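Local structure of putative cell adhesion protein (Parabacteroides distasonis, 3LIU) at residues 145-148 / 152-155; 19-24 / 86-91; 170-175 / 217-222; 45-50 / 95-100. The protein probably serves as a structural subunit of a cell-surface fimbria, a pilus of the FimA/Mfa1 type that takes part in adhesion. All blocks are in the same frame, centred on the assembly; numbering follows the deposited sequence.

Interaction 1: residues 145-148 / 152-155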
loop_
_atom_site.group_PDB
_atom_site.type_symbol
_atom_site.label_atom_id
_atom_site.label_comp_id
_atom_site.label_asym_id
_atom_site.label_seq_id
_atom_site.Cartn_x
_atom_site.Cartn_y
_atom_site.Cartn_z
ATOM N N GLY A 145 -26.304 -2.106 -1.885
ATOM C CA GLY A 145 -25.728 -0.832 -2.278
ATOM C C GLY A 145 -26.566 0.013 -3.217
ATOM O O GLY A 145 -26.073 1.023 -3.722
ATOM N N TYR A 146 -27.832 -0.364 -3.429
ATOM C CA TYR A 146 -28.672 0.308 -4.422
ATOM C C TYR A 146 -29.640 1.314 -3.815
ATOM O O TYR A 146 -30.407 1.952 -4.538
ATOM C CB TYR A 146 -29.459 -0.733 -5.213
ATOM C CG TYR A 146 -28.667 -1.467 -6.233
ATOM C CD1 TYR A 146 -27.785 -2.485 -5.867
ATOM C CD2 TYR A 146 -28.800 -1.163 -7.582
ATOM C CE1 TYR A 146 -27.067 -3.181 -6.834
ATOM C CE2 TYR A 146 -28.099 -1.856 -8.549
ATOM C CZ TYR A 146 -27.218 -2.847 -8.169
ATOM O OH TYR A 146 -26.531 -3.519 -9.150
ATOM N N ASP A 147 -29.629 1.454 -2.495
ATOM C CA ASP A 147 -30.470 2.457 -1.839
ATOM C C ASP A 147 -29.888 2.780 -0.474
ATOM O O ASP A 147 -29.038 2.041 0.036
ATOM C CB ASP A 147 -31.877 1.925 -1.686
ATOM C CG ASP A 147 -32.913 3.019 -1.609
ATOM O OD1 ASP A 147 -32.546 4.210 -1.672
ATOM O OD2 ASP A 147 -34.092 2.662 -1.478
ATOM N N ASP A 148 -30.354 3.873 0.120
ATOM C CA ASP A 148 -29.869 4.286 1.445
ATOM C C ASP A 148 -30.828 3.858 2.568
ATOM O O ASP A 148 -30.839 4.413 3.669
ATOM C CB ASP A 148 -29.573 5.796 1.480
ATOM C CG ASP A 148 -30.774 6.638 1.161
ATOM O OD1 ASP A 148 -31.903 6.110 1.136
ATOM O OD2 ASP A 148 -30.585 7.857 0.947
ATOM N N ASP A 152 -38.096 -2.733 -0.113
ATOM C CA ASP A 152 -38.405 -3.191 -1.452
ATOM C C ASP A 152 -38.093 -2.086 -2.439
ATOM O O ASP A 152 -38.473 -0.968 -2.229
ATOM C CB ASP A 152 -39.851 -3.676 -1.526
ATOM C CG ASP A 152 -40.103 -4.871 -0.610
ATOM O OD1 ASP A 152 -39.121 -5.522 -0.177
ATOM O OD2 ASP A 152 -41.272 -5.164 -0.305
ATOM N N ILE A 153 -37.327 -2.393 -3.469
ATOM C CA ILE A 153 -37.013 -1.422 -4.496
ATOM C C ILE A 153 -37.137 -2.082 -5.856
ATOM O O ILE A 153 -37.301 -3.313 -5.946
ATOM C CB ILE A 153 -35.610 -0.814 -4.321
ATOM C CG1 ILE A 153 -34.502 -1.849 -4.586
ATOM C CG2 ILE A 153 -35.497 -0.188 -2.937
ATOM C CD1 ILE A 153 -33.088 -1.236 -4.644
ATOM N N THR A 154 -37.096 -1.266 -6.904
ATOM C CA THR A 154 -37.041 -1.776 -8.283
ATOM C C THR A 154 -35.904 -1.118 -9.019
ATOM O O THR A 154 -35.706 0.096 -8.950
ATOM C CB THR A 154 -38.381 -1.596 -9.036
ATOM O OG1 THR A 154 -39.352 -2.451 -8.440
ATOM C CG2 THR A 154 -38.245 -1.975 -10.510
ATOM N N VAL A 155 -35.115 -1.949 -9.677
ATOM C CA VAL A 155 -33.957 -1.501 -10.403
ATOM C C VAL A 155 -34.088 -2.102 -11.807
ATOM O O VAL A 155 -34.179 -3.340 -11.985
ATOM C CB VAL A 155 -32.667 -1.930 -9.681
ATOM C CG1 VAL A 155 -31.448 -1.353 -10.370
ATOM C CG2 VAL A 155 -32.726 -1.491 -8.215
#
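Tyr146 and Ile153 meet through aliphatic carbon: CB of Tyr146 lies 3.7 Å from CD1 of Ile153, the tip of the longer isoleucine branch. The second apolar contact uses the tyrosine ring. Its CE2 comes within 3.8 Å of CG1 of Val155, and CD2 is 4.0 Å from CG2 of the same valine, so both methyls lie near the CD2-CE2 bond, CG1 obliquely. Tyr146 and Val155 cross at about a right angle. With CG anti to its carbonyl carbon (chi1 -76°), Tyr146 has its ring against Ala20 and Ala22 of strand 16-24. Residues 145-148 lie in the loop that leads from strand 141-144 to strand 151-155; strand 158-162 lies between the two, antiparallel to 151-155 and parallel to 141-144, at the surface of the beta structure. Tyr143 touches both Ile153 and Val155. Among the polar groups, OD2 of Asp147 merely brushes CG2 of Ile153 at 3.5 Å, the two side chains running past each other with opposite headings, while its OD1 accepts a weak bond from Asp148 N (2.9 Å). The carboxylate of Glu162 receives the backbone N-H groups of Gly145 and Tyr146.

Interaction 2: residues 19-24 / 86-91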
loop_
_atom_site.group_PDB
_atom_site.type_symbol
_atom_site.label_atom_id
_atom_site.label_comp_id
_atom_site.label_asym_id
_atom_site.label_seq_id
_atom_site.Cartn_x
_atom_site.Cartn_y
_atom_site.Cartn_z
ATOM N N LEU A 19 -28.443 -12.072 -6.123
ATOM C CA LEU A 19 -27.747 -10.980 -5.466
ATOM C C LEU A 19 -27.164 -10.097 -6.546
ATOM O O LEU A 19 -26.501 -10.601 -7.464
ATOM C CB LEU A 19 -26.619 -11.507 -4.576
ATOM C CG LEU A 19 -25.836 -10.425 -3.831
ATOM C CD1 LEU A 19 -26.784 -9.616 -2.893
ATOM C CD2 LEU A 19 -24.697 -11.037 -3.052
ATOM N N ALA A 20 -27.437 -8.798 -6.454
ATOM C CA ALA A 20 -26.732 -7.779 -7.227
ATOM C C ALA A 20 -26.173 -6.766 -6.241
ATOM O O ALA A 20 -26.768 -6.492 -5.188
ATOM C CB ALA A 20 -27.636 -7.111 -8.246
ATOM N N LEU A 21 -25.031 -6.207 -6.582
ATOM C CA LEU A 21 -24.259 -5.428 -5.605
ATOM C C LEU A 21 -23.692 -4.191 -6.292
ATOM O O LEU A 21 -23.228 -4.294 -7.400
ATOM C CB LEU A 21 -23.172 -6.325 -4.973
ATOM C CG LEU A 21 -22.359 -5.772 -3.803
ATOM C CD1 LEU A 21 -21.969 -6.883 -2.830
ATOM C CD2 LEU A 21 -21.132 -4.987 -4.279
ATOM N N ALA A 22 -23.791 -3.016 -5.659
ATOM C CA ALA A 22 -23.235 -1.781 -6.204
ATOM C C ALA A 22 -22.129 -1.230 -5.297
ATOM O O ALA A 22 -22.291 -1.205 -4.050
ATOM C CB ALA A 22 -24.330 -0.775 -6.417
ATOM N N ILE A 23 -20.988 -0.843 -5.892
ATOM C CA ILE A 23 -19.873 -0.225 -5.108
ATOM C C ILE A 23 -19.684 1.259 -5.419
ATOM O O ILE A 23 -19.996 1.736 -6.539
ATOM C CB ILE A 23 -18.528 -0.988 -5.294
ATOM C CG1 ILE A 23 -17.993 -0.833 -6.729
ATOM C CG2 ILE A 23 -18.736 -2.500 -4.965
ATOM C CD1 ILE A 23 -17.162 0.430 -7.006
ATOM N N LYS A 24 -19.208 2.001 -4.430
ATOM C CA LYS A 24 -18.927 3.416 -4.613
ATOM C C LYS A 24 -17.617 3.575 -5.368
ATOM O O LYS A 24 -16.636 2.912 -5.045
ATOM C CB LYS A 24 -18.820 4.115 -3.269
ATOM C CG LYS A 24 -18.781 5.628 -3.351
ATOM C CD LYS A 24 -18.205 6.227 -2.043
ATOM C CE LYS A 24 -19.212 6.159 -0.902
ATOM N NZ LYS A 24 -18.569 6.257 0.442
ATOM N N VAL A 86 -20.642 -10.954 3.615
ATOM C CA VAL A 86 -20.301 -10.609 2.236
ATOM C C VAL A 86 -19.120 -9.666 2.254
ATOM O O VAL A 86 -19.115 -8.715 3.012
ATOM C CB VAL A 86 -21.478 -9.900 1.570
ATOM C CG1 VAL A 86 -21.162 -9.493 0.158
ATOM C CG2 VAL A 86 -22.726 -10.788 1.626
ATOM N N VAL A 87 -18.137 -9.949 1.405
ATOM C CA VAL A 87 -16.982 -9.086 1.222
ATOM C C VAL A 87 -16.697 -8.941 -0.283
ATOM O O VAL A 87 -16.877 -9.874 -1.068
ATOM C CB VAL A 87 -15.744 -9.591 2.033
ATOM C CG1 VAL A 87 -15.478 -11.091 1.793
ATOM C CG2 VAL A 87 -14.490 -8.749 1.724
ATOM N N VAL A 88 -16.273 -7.754 -0.682
ATOM C CA VAL A 88 -16.041 -7.450 -2.060
ATOM C C VAL A 88 -14.588 -7.071 -2.210
ATOM O O VAL A 88 -14.072 -6.244 -1.445
ATOM C CB VAL A 88 -16.919 -6.263 -2.486
ATOM C CG1 VAL A 88 -16.703 -5.899 -3.971
ATOM C CG2 VAL A 88 -18.371 -6.589 -2.194
ATOM N N VAL A 89 -13.942 -7.656 -3.219
ATOM C CA VAL A 89 -12.586 -7.337 -3.580
ATOM C C VAL A 89 -12.546 -6.812 -5.014
ATOM O O VAL A 89 -12.981 -7.470 -5.951
ATOM C CB VAL A 89 -11.642 -8.583 -3.460
ATOM C CG1 VAL A 89 -10.198 -8.220 -3.980
ATOM C CG2 VAL A 89 -11.580 -9.086 -2.002
ATOM N N ALA A 90 -11.981 -5.637 -5.202
ATOM C CA ALA A 90 -11.753 -5.092 -6.551
ATOM C C ALA A 90 -10.378 -5.447 -7.068
ATOM O O ALA A 90 -9.382 -5.380 -6.330
ATOM C CB ALA A 90 -11.922 -3.542 -6.567
ATOM N N ASN A 91 -10.335 -5.781 -8.358
ATOM C CA ASN A 91 -9.094 -5.869 -9.133
ATOM C C ASN A 91 -8.159 -7.011 -8.679
ATOM O O ASN A 91 -6.951 -6.893 -8.741
ATOM C CB ASN A 91 -8.368 -4.520 -9.123
ATOM C CG ASN A 91 -9.210 -3.394 -9.738
ATOM O OD1 ASN A 91 -9.943 -3.625 -10.680
ATOM N ND2 ASN A 91 -9.143 -2.189 -9.155
#
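Leu21 sits at the middle of this buried contact, its two methyls set against Val88. CD1 of Leu21 is 3.7 Å from CG2 of Val88, and CD2 of Leu21 lies 3.8 Å from that same methyl, so one valine branch is held in the fork of the leucine. Leu21 and Val88 run antiparallel alongside one another. Toward Val86 the approach differs: the two side chains point at each other, tip to tip, with CD1 of Leu21 4.0 Å from CG1 of Val86. The other branch of Val88 turns to Ile23, where CG1 of Val88 is 4.1 Å from CG2 of Ile23. Val88 thus presents a different methyl to each partner, CG1 being anti to the backbone N (chi1 -180°) and CG2 anti to the carbonyl carbon. Further out, Leu46 of strand 45-52 packs on both Ile23 and Val88, while Val74 and Ile144 flank Leu21 from the strands on either side of 16-24. Backbone bonds, among them Leu21 with Val74 and Ala22 with Ile144, hold strand 19-24 between its neighbours, with alternate residues Leu19, Leu21 and Ile23 turned toward 86-91. The strand axes stay 10.0 Å apart and cross at -56°. Such face-to-face packing of strands through alternate aliphatic residues is characteristic of a beta-sandwich core, consistent with the transthyretin-like fold of the FimA family.

Interaction 3: residues 170-175 / 217-222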
loop_
_atom_site.group_PDB
_atom_site.type_symbol
_atom_site.label_atom_id
_atom_site.label_comp_id
_atom_site.label_asym_id
_atom_site.label_seq_id
_atom_site.Cartn_x
_atom_site.Cartn_y
_atom_site.Cartn_z
ATOM N N PRO A 170 -18.519 1.071 -0.059
ATOM C CA PRO A 170 -17.185 1.683 -0.212
ATOM C C PRO A 170 -16.094 0.633 -0.257
ATOM O O PRO A 170 -16.224 -0.435 0.357
ATOM C CB PRO A 170 -17.023 2.580 1.040
ATOM C CG PRO A 170 -18.086 2.232 1.957
ATOM C CD PRO A 170 -19.052 1.236 1.302
ATOM N N LEU A 171 -15.066 0.913 -1.044
ATOM C CA LEU A 171 -13.883 0.060 -1.142
ATOM C C LEU A 171 -12.699 0.859 -0.658
ATOM O O LEU A 171 -12.656 2.059 -0.875
ATOM C CB LEU A 171 -13.661 -0.428 -2.571
ATOM C CG LEU A 171 -14.786 -1.203 -3.258
ATOM C CD1 LEU A 171 -14.343 -1.597 -4.693
ATOM C CD2 LEU A 171 -15.280 -2.394 -2.423
ATOM N N VAL A 172 -11.759 0.198 0.021
ATOM C CA VAL A 172 -10.535 0.817 0.471
ATOM C C VAL A 172 -9.338 0.122 -0.135
ATOM O O VAL A 172 -9.238 -1.094 -0.078
ATOM C CB VAL A 172 -10.417 0.811 2.004
ATOM C CG1 VAL A 172 -9.085 1.495 2.437
ATOM C CG2 VAL A 172 -11.611 1.505 2.608
ATOM N N ARG A 173 -8.424 0.900 -0.701
ATOM C CA ARG A 173 -7.241 0.325 -1.351
ATOM C C ARG A 173 -6.432 -0.515 -0.373
ATOM O O ARG A 173 -6.403 -0.237 0.809
ATOM C CB ARG A 173 -6.342 1.399 -1.940
ATOM C CG ARG A 173 -6.941 2.196 -3.086
ATOM C CD ARG A 173 -5.927 3.236 -3.588
ATOM N NE ARG A 173 -6.478 4.175 -4.578
ATOM C CZ ARG A 173 -7.253 5.235 -4.305
ATOM N NH1 ARG A 173 -7.622 5.504 -3.083
ATOM N NH2 ARG A 173 -7.679 6.038 -5.280
ATOM N N ASP A 174 -5.766 -1.534 -0.903
ATOM C CA ASP A 174 -4.927 -2.412 -0.126
ATOM C C ASP A 174 -3.446 -1.935 -0.176
ATOM O O ASP A 174 -2.596 -2.540 0.452
ATOM C CB ASP A 174 -5.046 -3.858 -0.653
ATOM C CG ASP A 174 -6.340 -4.584 -0.202
ATOM O OD1 ASP A 174 -7.231 -3.996 0.444
ATOM O OD2 ASP A 174 -6.451 -5.804 -0.495
ATOM N N VAL A 175 -3.133 -0.865 -0.922
ATOM C CA VAL A 175 -1.784 -0.352 -1.012
ATOM C C VAL A 175 -1.734 1.073 -0.393
ATOM O O VAL A 175 -2.774 1.714 -0.212
ATOM C CB VAL A 175 -1.236 -0.297 -2.479
ATOM C CG1 VAL A 175 -0.979 -1.697 -3.048
ATOM C CG2 VAL A 175 -2.182 0.482 -3.375
ATOM N N THR A 217 -11.812 -7.253 8.383
ATOM C CA THR A 217 -13.177 -7.347 8.880
ATOM C C THR A 217 -13.856 -5.990 8.969
ATOM O O THR A 217 -15.015 -5.799 8.522
ATOM C CB THR A 217 -13.213 -7.980 10.282
ATOM O OG1 THR A 217 -12.776 -9.333 10.177
ATOM C CG2 THR A 217 -14.597 -7.965 10.807
ATOM N N GLU A 218 -13.125 -5.040 9.532
ATOM C CA GLU A 218 -13.609 -3.692 9.652
ATOM C C GLU A 218 -13.193 -2.852 8.436
ATOM O O GLU A 218 -12.252 -3.167 7.679
ATOM C CB GLU A 218 -13.124 -3.047 10.964
ATOM C CG GLU A 218 -13.411 -3.850 12.261
ATOM C CD GLU A 218 -14.888 -4.175 12.456
ATOM O OE1 GLU A 218 -15.730 -3.330 12.081
ATOM O OE2 GLU A 218 -15.207 -5.271 12.993
ATOM N N GLU A 219 -13.925 -1.768 8.244
ATOM C CA GLU A 219 -13.616 -0.796 7.193
ATOM C C GLU A 219 -12.256 -0.204 7.445
ATOM O O GLU A 219 -12.001 0.293 8.532
ATOM C CB GLU A 219 -14.652 0.333 7.245
ATOM C CG GLU A 219 -14.457 1.387 6.200
ATOM C CD GLU A 219 -15.103 1.005 4.941
ATOM O OE1 GLU A 219 -15.265 -0.199 4.713
ATOM O OE2 GLU A 219 -15.503 1.908 4.215
ATOM N N TRP A 220 -11.376 -0.238 6.451
ATOM C CA TRP A 220 -10.042 0.361 6.582
ATOM C C TRP A 220 -9.240 -0.267 7.734
ATOM O O TRP A 220 -8.414 0.381 8.356
ATOM C CB TRP A 220 -10.166 1.882 6.775
ATOM C CG TRP A 220 -9.003 2.703 6.222
ATOM C CD1 TRP A 220 -7.668 2.427 6.325
ATOM C CD2 TRP A 220 -9.091 3.958 5.537
ATOM N NE1 TRP A 220 -6.918 3.410 5.713
ATOM C CE2 TRP A 220 -7.767 4.373 5.241
ATOM C CE3 TRP A 220 -10.155 4.763 5.131
ATOM C CZ2 TRP A 220 -7.489 5.572 4.577
ATOM C CZ3 TRP A 220 -9.872 5.967 4.479
ATOM C CH2 TRP A 220 -8.552 6.348 4.207
ATOM N N GLY A 221 -9.464 -1.548 7.999
ATOM C CA GLY A 221 -8.741 -2.247 9.041
ATOM C C GLY A 221 -7.402 -2.772 8.527
ATOM O O GLY A 221 -7.149 -2.851 7.327
ATOM N N THR A 222 -6.547 -3.138 9.463
ATOM C CA THR A 222 -5.221 -3.635 9.136
ATOM C C THR A 222 -5.305 -4.935 8.341
ATOM O O THR A 222 -6.165 -5.796 8.602
ATOM C CB THR A 222 -4.333 -3.773 10.407
ATOM O OG1 THR A 222 -3.025 -4.188 10.007
ATOM C CG2 THR A 222 -4.883 -4.789 11.389
HETATM O O HOH W 1 -17.029 -1.408 3.094
#
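Val172 and Trp220 bring the backbones closest, with their CA atoms 6.1 Å apart, where strand 172-185 passes a type II beta turn running from Glu218 to Gly221. The turn is closed by Gly221 N to Glu218 O (3.2 Å), and Trp220 occupies its third position with positive phi (59°). From there the indole faces Val172. CG1 of Val172 stands over one face of it, 4.0 Å from the centroid of the five-membered ring and only 12° off the ring normal, a CH-pi contact; the side chains meet at about a right angle. The indole NE1 is bonded outside the pair, to the carbonyl of Arg356, which fixes the ring's rotation, while the Arg356 guanidinium donates to Val172 O through NH2 and to Gly221 O through NH1. Glu219 reaches back to the strand by a chain bent at chi2 (85°). Its OE2 lies 3.4 Å from CG of Pro170, and the two side chains cross. A water completes the link, donating to Pro170 O at 3.0 Å and to Glu219 OE1 at 2.7 Å. The contact combines an apolar half, valine on indole, with a hydrated polar half, where the water-bound carboxylate beside Lys130 is consistent with a charged Glu219, joining the strand to the 217-222 turn without a direct polar bond between them.

Interaction 4: residues 45-50 / 95-100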
loop_
_atom_site.group_PDB
_atom_site.type_symbol
_atom_site.label_atom_id
_atom_site.label_comp_id
_atom_site.label_asym_id
_atom_site.label_seq_id
_atom_site.Cartn_x
_atom_site.Cartn_y
_atom_site.Cartn_z
ATOM N N THR A 45 -12.626 -5.277 -12.086
ATOM C CA THR A 45 -13.302 -6.530 -11.747
ATOM C C THR A 45 -13.718 -6.437 -10.301
ATOM O O THR A 45 -13.058 -5.748 -9.513
ATOM C CB THR A 45 -12.398 -7.792 -11.919
ATOM O OG1 THR A 45 -11.293 -7.725 -11.008
ATOM C CG2 THR A 45 -11.882 -7.970 -13.365
ATOM N N LEU A 46 -14.795 -7.141 -9.969
ATOM C CA LEU A 46 -15.206 -7.364 -8.583
ATOM C C LEU A 46 -15.329 -8.852 -8.282
ATOM O O LEU A 46 -15.993 -9.614 -9.019
ATOM C CB LEU A 46 -16.537 -6.683 -8.283
ATOM C CG LEU A 46 -16.427 -5.159 -8.339
ATOM C CD1 LEU A 46 -17.828 -4.569 -8.235
ATOM C CD2 LEU A 46 -15.564 -4.630 -7.220
ATOM N N THR A 47 -14.674 -9.261 -7.199
ATOM C CA THR A 47 -14.841 -10.604 -6.646
ATOM C C THR A 47 -15.641 -10.479 -5.384
ATOM O O THR A 47 -15.272 -9.725 -4.493
ATOM C CB THR A 47 -13.486 -11.263 -6.328
ATOM O OG1 THR A 47 -12.702 -11.321 -7.521
ATOM C CG2 THR A 47 -13.677 -12.676 -5.795
ATOM N N VAL A 48 -16.737 -11.217 -5.309
ATOM C CA VAL A 48 -17.676 -11.167 -4.194
ATOM C C VAL A 48 -17.694 -12.538 -3.513
ATOM O O VAL A 48 -17.841 -13.589 -4.162
ATOM C CB VAL A 48 -19.079 -10.792 -4.689
ATOM C CG1 VAL A 48 -20.087 -10.754 -3.533
ATOM C CG2 VAL A 48 -19.051 -9.435 -5.460
ATOM N N GLY A 49 -17.490 -12.534 -2.210
ATOM C CA GLY A 49 -17.590 -13.761 -1.428
ATOM C C GLY A 49 -18.816 -13.650 -0.561
ATOM O O GLY A 49 -18.935 -12.681 0.233
ATOM N N VAL A 50 -19.723 -14.614 -0.702
ATOM C CA VAL A 50 -20.945 -14.658 0.135
ATOM C C VAL A 50 -20.893 -15.924 1.008
ATOM O O VAL A 50 -20.878 -17.031 0.474
ATOM C CB VAL A 50 -22.201 -14.745 -0.772
ATOM C CG1 VAL A 50 -23.495 -14.618 0.057
ATOM C CG2 VAL A 50 -22.161 -13.668 -1.839
ATOM N N VAL A 95 -4.935 -15.249 -10.584
ATOM C CA VAL A 95 -4.665 -16.390 -9.688
ATOM C C VAL A 95 -5.319 -16.133 -8.320
ATOM O O VAL A 95 -5.823 -17.077 -7.679
ATOM C CB VAL A 95 -3.136 -16.664 -9.536
ATOM C CG1 VAL A 95 -2.818 -17.626 -8.383
ATOM C CG2 VAL A 95 -2.536 -17.230 -10.849
ATOM N N ILE A 96 -5.348 -14.879 -7.883
ATOM C CA ILE A 96 -6.008 -14.538 -6.600
ATOM C C ILE A 96 -7.534 -14.795 -6.702
ATOM O O ILE A 96 -8.165 -15.220 -5.749
ATOM C CB ILE A 96 -5.721 -13.081 -6.159
ATOM C CG1 ILE A 96 -4.212 -12.793 -6.088
ATOM C CG2 ILE A 96 -6.440 -12.710 -4.794
ATOM C CD1 ILE A 96 -3.380 -13.757 -5.145
ATOM N N GLN A 97 -8.120 -14.545 -7.864
ATOM C CA GLN A 97 -9.547 -14.793 -8.055
ATOM C C GLN A 97 -9.892 -16.258 -7.774
ATOM O O GLN A 97 -10.894 -16.539 -7.152
ATOM C CB GLN A 97 -10.000 -14.418 -9.472
ATOM C CG GLN A 97 -9.903 -12.938 -9.824
ATOM C CD GLN A 97 -10.181 -12.689 -11.305
ATOM O OE1 GLN A 97 -10.822 -13.499 -11.961
ATOM N NE2 GLN A 97 -9.650 -11.601 -11.841
ATOM N N THR A 98 -9.010 -17.173 -8.175
ATOM C CA THR A 98 -9.219 -18.576 -7.963
ATOM C C THR A 98 -8.992 -18.958 -6.522
ATOM O O THR A 98 -9.774 -19.735 -5.939
ATOM C CB THR A 98 -8.307 -19.404 -8.869
ATOM O OG1 THR A 98 -8.645 -19.124 -10.221
ATOM C CG2 THR A 98 -8.521 -20.896 -8.605
ATOM N N GLU A 99 -7.942 -18.411 -5.931
ATOM C CA GLU A 99 -7.703 -18.629 -4.504
ATOM C C GLU A 99 -8.910 -18.188 -3.669
ATOM O O GLU A 99 -9.350 -18.903 -2.784
ATOM C CB GLU A 99 -6.441 -17.890 -4.046
ATOM C CG GLU A 99 -5.154 -18.503 -4.589
ATOM C CD GLU A 99 -3.888 -17.799 -4.102
ATOM O OE1 GLU A 99 -3.962 -16.812 -3.366
ATOM O OE2 GLU A 99 -2.788 -18.241 -4.463
ATOM N N LEU A 100 -9.450 -17.015 -3.991
ATOM C CA LEU A 100 -10.613 -16.525 -3.300
ATOM C C LEU A 100 -11.806 -17.478 -3.546
ATOM O O LEU A 100 -12.571 -17.753 -2.625
ATOM C CB LEU A 100 -10.923 -15.074 -3.714
ATOM C CG LEU A 100 -9.974 -13.935 -3.277
ATOM C CD1 LEU A 100 -10.384 -12.616 -4.011
ATOM C CD2 LEU A 100 -9.886 -13.718 -1.739
#
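Thr47 meets helix 95-100 with two different groups because its first torsion (chi1 -58°) sets CG2 anti to the backbone N and OG1 anti to the carbonyl carbon. The methyl goes to Leu100: CG2 of Thr47 is 3.7 Å from CD1 of Leu100, which also lies 4.1 Å from CB of Thr47. The hydroxyl faces Gln97, OG1 standing 4.0 Å from the aliphatic CG of that residue. Beyond CG the glutamine chain is extended (chi2 172°), running its amide along the strand toward Thr45; OG1 of Thr45 and NE2 of Gln97 remain 4.3 Å apart, too far for a bond. Here helix 94-101, which follows strand 82-90, folds back over strand 45-52, the antiparallel neighbour of 82-90. The two segment axes are nearly aligned, 12° apart in direction and 9.6 Å from each other, so the short helix covers the face of strand 45-52 that carries Thr45 and Thr47, away from Leu46 and Val48. Polar ends find their partners nearby: Thr47 OG1 pairs with the hydroxyl of Thr61 on strand 57-66, and Gln97 NE2 bonds to the carbonyl of Ala92. Thr112 and Val214 pack against Leu100 beside the threonine contact.

How the interactions relate
Interactions 2 and 4 are the most closely knit, centres about 11 Å apart, their segments alternating along the chain: 19-24, 45-50, 86-91, 95-100. Strands 45-52 and 82-90 are antiparallel neighbours, bonded by backbone groups such as Val89 O with Thr47 N; Leu46 packs on Val88 and Ile23, while Thr47 points the other way, to the helix. Interaction 1, later in sequence, is centred about 15 Å from interaction 2, which it touches through Tyr146. Interaction 3 follows, about 13 Å from interaction 2, with Leu171 packing on Ala90, Val88 and Leu46. Interactions 1, 2 and 4 probably hold together the N-terminal beta structure of this fimbrial subunit; interaction 3 ties it to the loop after strand 193-213.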